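Local coordinates for protein putative transcription regulator (Lactobacillus plantarum, PDB 3K69) that probably binds DNA as a dimeric winged helix-turn-helix transcription regulator of the Rrf2 type, at residues A[77-83]-A[135-140]; A[93-97]-A[120-125]; A[25-31]-A[66-72]. One frame throughout, in Å; residues are numbered along the deposited sequence.

From the N terminus, interaction 3 comes first: residues 25-31, after helix 9-22, meet 66-72, closing a loop that holds helices 31-38 and 46-54 and strand 59-61. Interaction 1 opens only after that loop is shut, and joins the start of helix 79-86 to the end of helix 111-136. Interaction 2 lies wholly within this second, wider loop and fastens the connecting segment 93-97 to the middle of the same long helix; no loops cross. Interactions 1 and 3 touch where M77 CE packs on L70 CD1 at 3.4 Å, whereas interactions 2 and 3 have centres about 40 Å apart. Interactions 1 and 2 both reach the second subunit.

Interaction 1. Residues A[77-83]-A[135-140]; sequences MNLGDLY and YHQFTM. With DMS (dimethyl sulfoxide), chain C.
M77 and L79 bracket a single backbone bridge between N78 and T139: M140 N donates to M77 O at 2.9 Å and L79 N to F138 O at 2.8 Å, just where helices 79-86 and 140-148 begin. N78 works in two directions. With CG anti to the backbone N (chi1 -170°), its amide lies at the mouth of its own helix, and OD1 accepts from D81 N at 3.0 Å, in the carbonyl plane and on a lone pair; a weak bond from G80 N completes this N-cap. Its ND2 reaches H136 O at 2.9 Å in an almost straight bond (174°), with that oxygen in the amide plane although the donor stands above the carbonyl plane. Bonds at both branches fix the rotation of the amide.

The H136 imidazole lies flat over G80, whose CA is 3.6 Å from the ring centroid and 9° off the normal, a CH-pi contact. A CB at G80 would collide with H136 CD2, so the ring can come this close only to glycine. D81 OD1 approaches the ring edge, 3.2 Å from H136 CE1, while H136 NE2 bonds to D84. Y83 and Y135 form an offset stack, nearly parallel, with centroids 4.4 Å apart; Y135 OH is bonded to Y131. M140 folds back at chi2 and chi3, which carries its SE to 3.6 Å from L79 CD1 and also against L82.

Around this junction, L82 and M77 rest on helix 9-22 through V15 and I18, and the F138 ring meets F153 of helix 152-160 edge-to-face. L79 and Y135 pack on L123 and F124 of the second subunit, so the contact joins what is probably the DNA-binding part of the fold to the dimer interface.

Interaction 2. Residues A[93-97]-A[120-125]; sequences YARFI and LTDLFT
The Y93 ring lies across the helix at F124, with F124 CB centred over one face, 3.6 Å from the ring centroid and 6° off the normal. This CH-pi contact is the tight part of the interaction. The two rings themselves meet obliquely, centroids 5.4 Å apart and planes at 48°. I97 continues the apolar patch: its CG1, anti to the carbonyl carbon (chi1 -61°), lies 3.8 Å from F124 CE2 at the edge of that ring, and also meets L120 CB, the two side chains running antiparallel alongside one another. Replacing Y93 by an alanine would probably uncover F124 CB and open a gap between loop and helix, leaving I97 as the main apolar link.

The looser, hydrated side is at T121. A water accepts from Y93 N at 2.9 Å and donates to T121 OG1 at 2.8 Å, bridging the segments where no direct polar bond joins them; T121 OG1 is also bonded to S117 O. T125 adds a marginal contact at the ring: its OG1 approaches Y93 CE2 obliquely at 3.5 Å, but its proton is spent on T121 O, which T125 N reaches from the opposite face of the carbonyl plane.

The geometry is thus that of a short 3-10 turn, 94-96, held against a long helix by the residues that flank it, Y93 and I97. F124 and L120 also pack on Y135 and S12 of the second subunit, consistent with the long dimerisation helix of Rrf2-type regulators. Relatives that carry an iron-sulfur cluster bind it through cysteines in the loop preceding this helix, but this chain has none.

Interaction 3. Residues A[25-31]-A[66-72]; sequences RDSKVAS and GGYQLDL
V29 and Y68 exchange the backbone bonds that define the contact: V29 N to Y68 O and Y68 N to V29 O, each 2.9 Å, make one antiparallel hydrogen-bonded pair. Beside it, G67 has phi 142°, where a CB would be jammed against the preceding carbonyl oxygen and would also collide with V29 C, so the close approach of the chains depends on a glycine.

Side-chain hydrogen bonds carry the contact on from the bridge in one direction, toward L72. R25, extended from CG to NE, grips L72 O end-on, with NH1 at 3.0 Å and NH2 at 2.9 Å; the oxygen lies close to the guanidinium plane, and a salt bridge from NH2 to D22 adds a second hold on the group's rotation. Its CG trans to the backbone N (chi1 -172°) and the chain extended beyond, Q69 carries its amide across to the other segment. There NE2 donates to R25 O at 3.0 Å from above the carbonyl plane, while OE1 accepts from K28 NZ at 3.1 Å. A bend at chi4 (-67°) turns K28 NZ to that oxygen, and both ends of the amide are thereby held.

Waters fill in between: one donates to both R25 O and L70 O, another accepts from K28 NZ and donates to G67 O. Van der Waals contacts add less: L70 CD2 sits over a guanidinium face, 3.4 Å from R25 NH2. The Y68 ring turns its edge to the carbonyl oxygen V29 O and packs on L49 and H53 of helix 46-54.

G67 and Q69 also pair with T61 and T59 on strand 59-61, so residues 25-31 border the two-stranded wing on its other side, an arrangement characteristic of winged helix-turn-helix domains, where a short segment between the first two helices adds a bridge to the hairpin.

Interaction 1. Residues A[77-83]-A[135-140]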
loop_
_atom_site.group_PDB
_atom_site.type_symbol
_atom_site.label_atom_id
_atom_site.label_comp_id
_atom_site.label_asym_id
_atom_site.label_seq_id
_atom_site.Cartn_x
_atom_site.Cartn_y
_atom_site.Cartn_z
HETATM N N MSE A 77 -5.281 -13.678 -17.994
HETATM C CA MSE A 77 -4.425 -13.311 -16.869
HETATM C C MSE A 77 -5.062 -12.203 -16.060
HETATM O O MSE A 77 -4.988 -11.028 -16.429
HETATM C CB MSE A 77 -3.091 -12.829 -17.371
HETATM C CG MSE A 77 -2.435 -13.839 -18.247
HETATM SE SE MSE A 77 -0.755 -13.174 -18.992
HETATM C CE MSE A 77 -0.368 -14.742 -20.113
ATOM N N ASN A 78 -5.730 -12.597 -14.983
ATOM C CA ASN A 78 -6.257 -11.642 -14.035
ATOM C C ASN A 78 -5.143 -10.807 -13.408
ATOM O O ASN A 78 -4.156 -11.338 -12.865
ATOM C CB ASN A 78 -7.051 -12.346 -12.919
ATOM C CG ASN A 78 -7.807 -11.369 -12.065
ATOM O OD1 ASN A 78 -7.256 -10.840 -11.095
ATOM N ND2 ASN A 78 -9.053 -11.050 -12.458
ATOM N N LEU A 79 -5.319 -9.491 -13.454
ATOM C CA LEU A 79 -4.333 -8.553 -12.960
ATOM C C LEU A 79 -4.131 -8.669 -11.450
ATOM O O LEU A 79 -3.059 -8.512 -10.963
ATOM C CB LEU A 79 -4.734 -7.126 -13.365
ATOM C CG LEU A 79 -3.639 -6.083 -13.588
ATOM C CD1 LEU A 79 -2.651 -6.475 -14.694
ATOM C CD2 LEU A 79 -4.382 -4.802 -13.924
ATOM N N GLY A 80 -5.189 -8.969 -10.723
ATOM C CA GLY A 80 -5.124 -9.204 -9.326
ATOM C C GLY A 80 -4.433 -10.464 -8.925
ATOM O O GLY A 80 -3.695 -10.458 -7.961
ATOM N N ASP A 81 -4.689 -11.547 -9.646
ATOM C CA ASP A 81 -3.893 -12.757 -9.527
ATOM C C ASP A 81 -2.413 -12.437 -9.733
ATOM O O ASP A 81 -1.593 -12.827 -8.940
ATOM C CB ASP A 81 -4.334 -13.818 -10.544
ATOM C CG ASP A 81 -5.679 -14.432 -10.213
ATOM O OD1 ASP A 81 -6.126 -14.263 -9.060
ATOM O OD2 ASP A 81 -6.274 -15.087 -11.104
ATOM N N LEU A 82 -2.081 -11.702 -10.771
ATOM C CA LEU A 82 -0.676 -11.332 -11.010
ATOM C C LEU A 82 -0.075 -10.491 -9.868
ATOM O O LEU A 82 1.043 -10.774 -9.390
ATOM C CB LEU A 82 -0.557 -10.594 -12.353
ATOM C CG LEU A 82 0.873 -10.268 -12.786
ATOM C CD1 LEU A 82 1.700 -11.565 -12.879
ATOM C CD2 LEU A 82 0.859 -9.430 -14.143
ATOM N N TYR A 83 -0.835 -9.483 -9.417
ATOM C CA TYR A 83 -0.424 -8.593 -8.311
ATOM C C TYR A 83 -0.154 -9.431 -7.041
ATOM O O TYR A 83 0.862 -9.254 -6.380
ATOM C CB TYR A 83 -1.487 -7.486 -8.029
ATOM C CG TYR A 83 -0.978 -6.446 -7.057
ATOM C CD1 TYR A 83 -1.045 -6.659 -5.670
ATOM C CD2 TYR A 83 -0.355 -5.291 -7.518
ATOM C CE1 TYR A 83 -0.508 -5.742 -4.780
ATOM C CE2 TYR A 83 0.193 -4.339 -6.614
ATOM C CZ TYR A 83 0.121 -4.585 -5.249
ATOM O OH TYR A 83 0.640 -3.675 -4.337
ATOM N N TYR A 135 -7.497 -4.582 -8.332
ATOM C CA TYR A 135 -6.802 -5.231 -9.441
ATOM C C TYR A 135 -7.546 -6.453 -9.958
ATOM O O TYR A 135 -7.528 -6.706 -11.154
ATOM C CB TYR A 135 -5.390 -5.606 -9.047
ATOM C CG TYR A 135 -4.494 -4.447 -8.652
ATOM C CD1 TYR A 135 -3.794 -3.738 -9.616
ATOM C CD2 TYR A 135 -4.284 -4.121 -7.331
ATOM C CE1 TYR A 135 -2.957 -2.748 -9.273
ATOM C CE2 TYR A 135 -3.446 -3.093 -6.980
ATOM C CZ TYR A 135 -2.789 -2.407 -7.960
ATOM O OH TYR A 135 -1.921 -1.400 -7.671
ATOM N N HIS A 136 -8.271 -7.161 -9.085
ATOM C CA HIS A 136 -9.043 -8.316 -9.533
ATOM C C HIS A 136 -10.164 -8.059 -10.537
ATOM O O HIS A 136 -10.641 -9.014 -11.171
ATOM C CB HIS A 136 -9.573 -9.135 -8.334
ATOM C CG HIS A 136 -8.517 -9.970 -7.699
ATOM N ND1 HIS A 136 -8.205 -11.233 -8.143
ATOM C CD2 HIS A 136 -7.604 -9.674 -6.748
ATOM C CE1 HIS A 136 -7.208 -11.719 -7.423
ATOM N NE2 HIS A 136 -6.811 -10.781 -6.588
ATOM N N GLN A 137 -10.573 -6.799 -10.681
ATOM C CA GLN A 137 -11.531 -6.390 -11.692
ATOM C C GLN A 137 -11.006 -6.496 -13.105
ATOM O O GLN A 137 -11.804 -6.490 -14.022
ATOM C CB GLN A 137 -11.953 -4.925 -11.540
ATOM C CG GLN A 137 -12.505 -4.521 -10.200
ATOM C CD GLN A 137 -12.703 -3.041 -10.158
ATOM O OE1 GLN A 137 -11.750 -2.276 -9.999
ATOM N NE2 GLN A 137 -13.946 -2.617 -10.347
ATOM N N PHE A 138 -9.688 -6.534 -13.295
ATOM C CA PHE A 138 -9.095 -6.380 -14.626
ATOM C C PHE A 138 -8.240 -7.549 -15.013
ATOM O O PHE A 138 -7.835 -8.358 -14.164
ATOM C CB PHE A 138 -8.199 -5.134 -14.704
ATOM C CG PHE A 138 -8.903 -3.872 -14.311
ATOM C CD1 PHE A 138 -9.914 -3.360 -15.100
ATOM C CD2 PHE A 138 -8.601 -3.243 -13.131
ATOM C CE1 PHE A 138 -10.603 -2.201 -14.714
ATOM C CE2 PHE A 138 -9.296 -2.117 -12.740
ATOM C CZ PHE A 138 -10.279 -1.591 -13.548
ATOM N N THR A 139 -7.898 -7.568 -16.302
ATOM C CA THR A 139 -6.948 -8.519 -16.856
ATOM C C THR A 139 -5.811 -7.771 -17.497
ATOM O O THR A 139 -5.851 -6.564 -17.647
ATOM C CB THR A 139 -7.552 -9.460 -17.937
ATOM O OG1 THR A 139 -7.796 -8.723 -19.136
ATOM C CG2 THR A 139 -8.827 -10.156 -17.458
HETATM N N MSE A 140 -4.805 -8.535 -17.906
HETATM C CA MSE A 140 -3.708 -7.999 -18.689
HETATM C C MSE A 140 -4.177 -7.417 -20.022
HETATM O O MSE A 140 -3.493 -6.544 -20.547
HETATM C CB MSE A 140 -2.633 -9.086 -18.944
HETATM C CG MSE A 140 -1.671 -9.332 -17.780
HETATM SE SE MSE A 140 -0.561 -7.767 -17.314
HETATM C CE MSE A 140 0.451 -7.585 -19.053
HETATM S S DMS C . 2.236 -0.984 -6.204
HETATM O O DMS C . 1.977 -1.705 -4.587
HETATM C C1 DMS C . 2.295 0.816 -6.172
HETATM C C2 DMS C . 3.960 -1.310 -6.704
#

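Interaction 2. Residues A[93-97]-A[120-125]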
loop_
_atom_site.group_PDB
_atom_site.type_symbol
_atom_site.label_atom_id
_atom_site.label_comp_id
_atom_site.label_asym_id
_atom_site.label_seq_id
_atom_site.Cartn_x
_atom_site.Cartn_y
_atom_site.Cartn_z
ATOM N N TYR A 93 1.788 -7.116 10.331
ATOM C CA TYR A 93 1.951 -5.660 10.182
ATOM C C TYR A 93 2.759 -5.065 11.346
ATOM O O TYR A 93 2.754 -3.841 11.541
ATOM C CB TYR A 93 0.580 -4.980 10.073
ATOM C CG TYR A 93 -0.095 -5.168 8.753
ATOM C CD1 TYR A 93 0.212 -4.335 7.676
ATOM C CD2 TYR A 93 -0.972 -6.226 8.538
ATOM C CE1 TYR A 93 -0.388 -4.505 6.435
ATOM C CE2 TYR A 93 -1.587 -6.401 7.310
ATOM C CZ TYR A 93 -1.272 -5.547 6.255
ATOM O OH TYR A 93 -1.842 -5.714 5.021
ATOM N N ALA A 94 3.458 -5.901 12.115
ATOM C CA ALA A 94 4.196 -5.429 13.292
ATOM C C ALA A 94 5.122 -4.214 13.045
ATOM O O ALA A 94 5.224 -3.337 13.893
ATOM C CB ALA A 94 5.016 -6.582 13.971
ATOM N N ARG A 95 5.801 -4.166 11.910
ATOM C CA ARG A 95 6.703 -3.049 11.624
ATOM C C ARG A 95 5.947 -1.711 11.548
ATOM O O ARG A 95 6.557 -0.662 11.665
ATOM C CB ARG A 95 7.449 -3.259 10.288
ATOM C CG ARG A 95 6.557 -3.456 9.100
ATOM N N PHE A 96 4.641 -1.756 11.294
ATOM C CA PHE A 96 3.828 -0.545 11.186
ATOM C C PHE A 96 2.948 -0.253 12.408
ATOM O O PHE A 96 2.116 0.634 12.366
ATOM C CB PHE A 96 2.920 -0.713 9.991
ATOM C CG PHE A 96 3.649 -0.924 8.708
ATOM C CD1 PHE A 96 4.611 -0.023 8.293
ATOM C CD2 PHE A 96 3.356 -2.010 7.902
ATOM C CE1 PHE A 96 5.270 -0.198 7.096
ATOM C CE2 PHE A 96 4.009 -2.186 6.699
ATOM C CZ PHE A 96 4.967 -1.272 6.297
ATOM N N ILE A 97 3.115 -1.034 13.461
ATOM C CA ILE A 97 2.298 -0.940 14.650
ATOM C C ILE A 97 3.165 -0.615 15.894
ATOM O O ILE A 97 4.260 -1.179 16.107
ATOM C CB ILE A 97 1.466 -2.245 14.825
ATOM C CG1 ILE A 97 0.530 -2.449 13.615
ATOM C CG2 ILE A 97 0.792 -2.302 16.220
ATOM C CD1 ILE A 97 -0.124 -3.820 13.589
ATOM N N LEU A 120 -5.264 -2.643 14.795
ATOM C CA LEU A 120 -4.592 -2.152 13.584
ATOM C C LEU A 120 -4.324 -3.213 12.574
ATOM O O LEU A 120 -4.434 -2.964 11.368
ATOM C CB LEU A 120 -3.313 -1.378 13.918
ATOM C CG LEU A 120 -3.561 -0.024 14.568
ATOM C CD1 LEU A 120 -2.208 0.541 14.977
ATOM C CD2 LEU A 120 -4.352 0.947 13.622
ATOM N N THR A 121 -3.980 -4.412 13.049
ATOM C CA THR A 121 -3.813 -5.543 12.163
ATOM C C THR A 121 -5.112 -5.815 11.393
ATOM O O THR A 121 -5.082 -5.995 10.182
ATOM C CB THR A 121 -3.325 -6.828 12.892
ATOM O OG1 THR A 121 -2.064 -6.569 13.494
ATOM C CG2 THR A 121 -3.186 -8.034 11.903
ATOM N N ASP A 122 -6.246 -5.831 12.084
ATOM C CA ASP A 122 -7.500 -6.055 11.382
ATOM C C ASP A 122 -7.804 -4.908 10.385
ATOM O O ASP A 122 -8.157 -5.163 9.230
ATOM C CB ASP A 122 -8.646 -6.207 12.352
ATOM C CG ASP A 122 -8.602 -7.506 13.155
ATOM O OD1 ASP A 122 -7.759 -8.408 12.879
ATOM O OD2 ASP A 122 -9.449 -7.627 14.085
ATOM N N LEU A 123 -7.662 -3.675 10.856
ATOM C CA LEU A 123 -7.815 -2.492 10.039
ATOM C C LEU A 123 -6.985 -2.552 8.710
ATOM O O LEU A 123 -7.539 -2.424 7.611
ATOM C CB LEU A 123 -7.474 -1.248 10.845
ATOM C CG LEU A 123 -7.743 0.104 10.151
ATOM C CD1 LEU A 123 -9.228 0.383 9.931
ATOM C CD2 LEU A 123 -7.033 1.285 10.847
ATOM N N PHE A 124 -5.676 -2.737 8.848
ATOM C CA PHE A 124 -4.727 -2.805 7.722
ATOM C C PHE A 124 -5.018 -3.997 6.807
ATOM O O PHE A 124 -4.911 -3.887 5.588
ATOM C CB PHE A 124 -3.295 -2.955 8.245
ATOM C CG PHE A 124 -2.762 -1.770 8.992
ATOM C CD1 PHE A 124 -3.190 -0.475 8.731
ATOM C CD2 PHE A 124 -1.782 -1.937 9.939
ATOM C CE1 PHE A 124 -2.635 0.629 9.441
ATOM C CE2 PHE A 124 -1.238 -0.852 10.652
ATOM C CZ PHE A 124 -1.668 0.430 10.379
ATOM N N THR A 125 -5.408 -5.135 7.392
ATOM C CA THR A 125 -5.742 -6.324 6.595
ATOM C C THR A 125 -7.001 -6.135 5.775
ATOM O O THR A 125 -7.026 -6.461 4.584
ATOM C CB THR A 125 -5.845 -7.598 7.459
ATOM O OG1 THR A 125 -4.649 -7.726 8.236
ATOM C CG2 THR A 125 -6.024 -8.848 6.586
HETATM O O HOH W 1 0.255 -7.873 12.692
#

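Interaction 3. Residues A[25-31]-A[66-72]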
loop_
_atom_site.group_PDB
_atom_site.type_symbol
_atom_site.label_atom_id
_atom_site.label_comp_id
_atom_site.label_asym_id
_atom_site.label_seq_id
_atom_site.Cartn_x
_atom_site.Cartn_y
_atom_site.Cartn_z
ATOM N N ARG A 25 5.853 -13.132 -29.898
ATOM C CA ARG A 25 5.348 -14.495 -29.670
ATOM C C ARG A 25 6.008 -15.518 -30.581
ATOM O O ARG A 25 5.982 -16.694 -30.270
ATOM C CB ARG A 25 3.830 -14.581 -29.834
ATOM C CG ARG A 25 3.075 -14.028 -28.666
ATOM C CD ARG A 25 1.616 -13.790 -29.006
ATOM N NE ARG A 25 0.876 -13.218 -27.883
ATOM C CZ ARG A 25 0.260 -13.907 -26.917
ATOM N NH1 ARG A 25 0.257 -15.218 -26.916
ATOM N NH2 ARG A 25 -0.373 -13.273 -25.947
ATOM N N ASP A 26 6.623 -15.069 -31.672
ATOM C CA ASP A 26 7.416 -15.938 -32.552
ATOM C C ASP A 26 8.841 -16.294 -32.054
ATOM O O ASP A 26 9.590 -16.905 -32.764
ATOM C CB ASP A 26 7.541 -15.260 -33.935
ATOM C CG ASP A 26 8.332 -13.880 -33.889
ATOM O OD1 ASP A 26 8.601 -13.296 -32.786
ATOM O OD2 ASP A 26 8.696 -13.368 -34.983
ATOM N N SER A 27 9.205 -15.903 -30.844
ATOM C CA SER A 27 10.588 -15.866 -30.401
ATOM C C SER A 27 10.685 -16.390 -29.010
ATOM O O SER A 27 9.772 -16.209 -28.199
ATOM C CB SER A 27 11.071 -14.413 -30.333
ATOM O OG SER A 27 11.293 -13.916 -31.621
ATOM N N LYS A 28 11.808 -17.021 -28.733
ATOM C CA LYS A 28 12.282 -17.174 -27.381
ATOM C C LYS A 28 13.152 -15.961 -27.040
ATOM O O LYS A 28 14.002 -15.521 -27.828
ATOM C CB LYS A 28 12.991 -18.509 -27.209
ATOM C CG LYS A 28 11.982 -19.641 -27.391
ATOM C CD LYS A 28 12.589 -20.981 -27.262
ATOM C CE LYS A 28 11.571 -22.039 -27.554
ATOM N NZ LYS A 28 10.518 -22.046 -26.522
ATOM N N VAL A 29 12.888 -15.408 -25.874
ATOM C CA VAL A 29 13.545 -14.204 -25.413
ATOM C C VAL A 29 14.305 -14.511 -24.126
ATOM O O VAL A 29 13.705 -14.821 -23.088
ATOM C CB VAL A 29 12.508 -13.083 -25.176
ATOM C CG1 VAL A 29 13.198 -11.789 -24.731
ATOM C CG2 VAL A 29 11.642 -12.862 -26.464
ATOM N N ALA A 30 15.619 -14.389 -24.192
ATOM C CA ALA A 30 16.461 -14.611 -23.025
ATOM C C ALA A 30 16.341 -13.452 -22.037
ATOM O O ALA A 30 15.881 -12.362 -22.400
ATOM C CB ALA A 30 17.885 -14.799 -23.467
ATOM N N SER A 31 16.769 -13.687 -20.791
ATOM C CA SER A 31 16.775 -12.679 -19.729
ATOM C C SER A 31 17.467 -11.400 -20.127
ATOM O O SER A 31 17.063 -10.322 -19.729
ATOM C CB SER A 31 17.509 -13.217 -18.456
ATOM O OG SER A 31 16.957 -14.457 -18.047
ATOM N N GLY A 66 17.729 -20.669 -26.243
ATOM C CA GLY A 66 16.595 -20.869 -25.337
ATOM C C GLY A 66 16.034 -19.530 -24.872
ATOM O O GLY A 66 16.473 -18.465 -25.322
ATOM N N GLY A 67 15.091 -19.577 -23.939
ATOM C CA GLY A 67 14.517 -18.367 -23.409
ATOM C C GLY A 67 13.044 -18.525 -23.157
ATOM O O GLY A 67 12.476 -19.582 -23.426
ATOM N N TYR A 68 12.451 -17.430 -22.712
ATOM C CA TYR A 68 11.045 -17.354 -22.372
ATOM C C TYR A 68 10.172 -17.055 -23.560
ATOM O O TYR A 68 10.533 -16.344 -24.492
ATOM C CB TYR A 68 10.827 -16.309 -21.286
ATOM C CG TYR A 68 11.533 -16.643 -19.987
ATOM C CD1 TYR A 68 11.010 -17.604 -19.131
ATOM C CD2 TYR A 68 12.728 -16.015 -19.620
ATOM C CE1 TYR A 68 11.640 -17.931 -17.941
ATOM C CE2 TYR A 68 13.383 -16.351 -18.408
ATOM C CZ TYR A 68 12.825 -17.319 -17.581
ATOM O OH TYR A 68 13.450 -17.698 -16.398
ATOM N N GLN A 69 8.978 -17.603 -23.504
ATOM C CA GLN A 69 8.040 -17.429 -24.575
ATOM C C GLN A 69 6.615 -17.401 -23.968
ATOM O O GLN A 69 6.316 -18.022 -22.931
ATOM C CB GLN A 69 8.246 -18.515 -25.640
ATOM C CG GLN A 69 7.427 -18.303 -26.916
ATOM C CD GLN A 69 7.850 -19.253 -28.048
ATOM O OE1 GLN A 69 8.196 -20.404 -27.804
ATOM N NE2 GLN A 69 7.848 -18.751 -29.275
ATOM N N LEU A 70 5.784 -16.567 -24.550
ATOM C CA LEU A 70 4.402 -16.449 -24.148
ATOM C C LEU A 70 3.579 -17.109 -25.229
ATOM O O LEU A 70 3.685 -16.743 -26.390
ATOM C CB LEU A 70 4.007 -14.975 -24.031
ATOM C CG LEU A 70 2.630 -14.685 -23.505
ATOM C CD1 LEU A 70 2.459 -15.136 -22.050
ATOM C CD2 LEU A 70 2.206 -13.152 -23.695
ATOM N N ASP A 71 2.721 -18.040 -24.828
ATOM C CA ASP A 71 1.777 -18.647 -25.736
ATOM C C ASP A 71 0.368 -18.688 -25.163
ATOM O O ASP A 71 -0.471 -19.408 -25.682
ATOM C CB ASP A 71 2.235 -20.053 -26.204
ATOM C CG ASP A 71 2.390 -21.063 -25.058
ATOM O OD1 ASP A 71 1.865 -20.833 -23.949
ATOM O OD2 ASP A 71 3.050 -22.110 -25.256
ATOM N N LEU A 72 0.096 -17.901 -24.130
ATOM C CA LEU A 72 -1.248 -17.790 -23.567
ATOM C C LEU A 72 -1.784 -16.361 -23.802
ATOM O O LEU A 72 -1.032 -15.463 -24.224
ATOM C CB LEU A 72 -1.248 -18.181 -22.087
ATOM C CG LEU A 72 -0.798 -19.631 -21.783
ATOM C CD1 LEU A 72 -0.475 -19.746 -20.298
ATOM C CD2 LEU A 72 -1.866 -20.664 -22.165
HETATM O O HOH W 2 4.063 -17.877 -28.800
HETATM O O HOH W 3 10.415 -21.196 -24.072
HETATM O O HOH W 4 17.334 -16.451 -27.988
#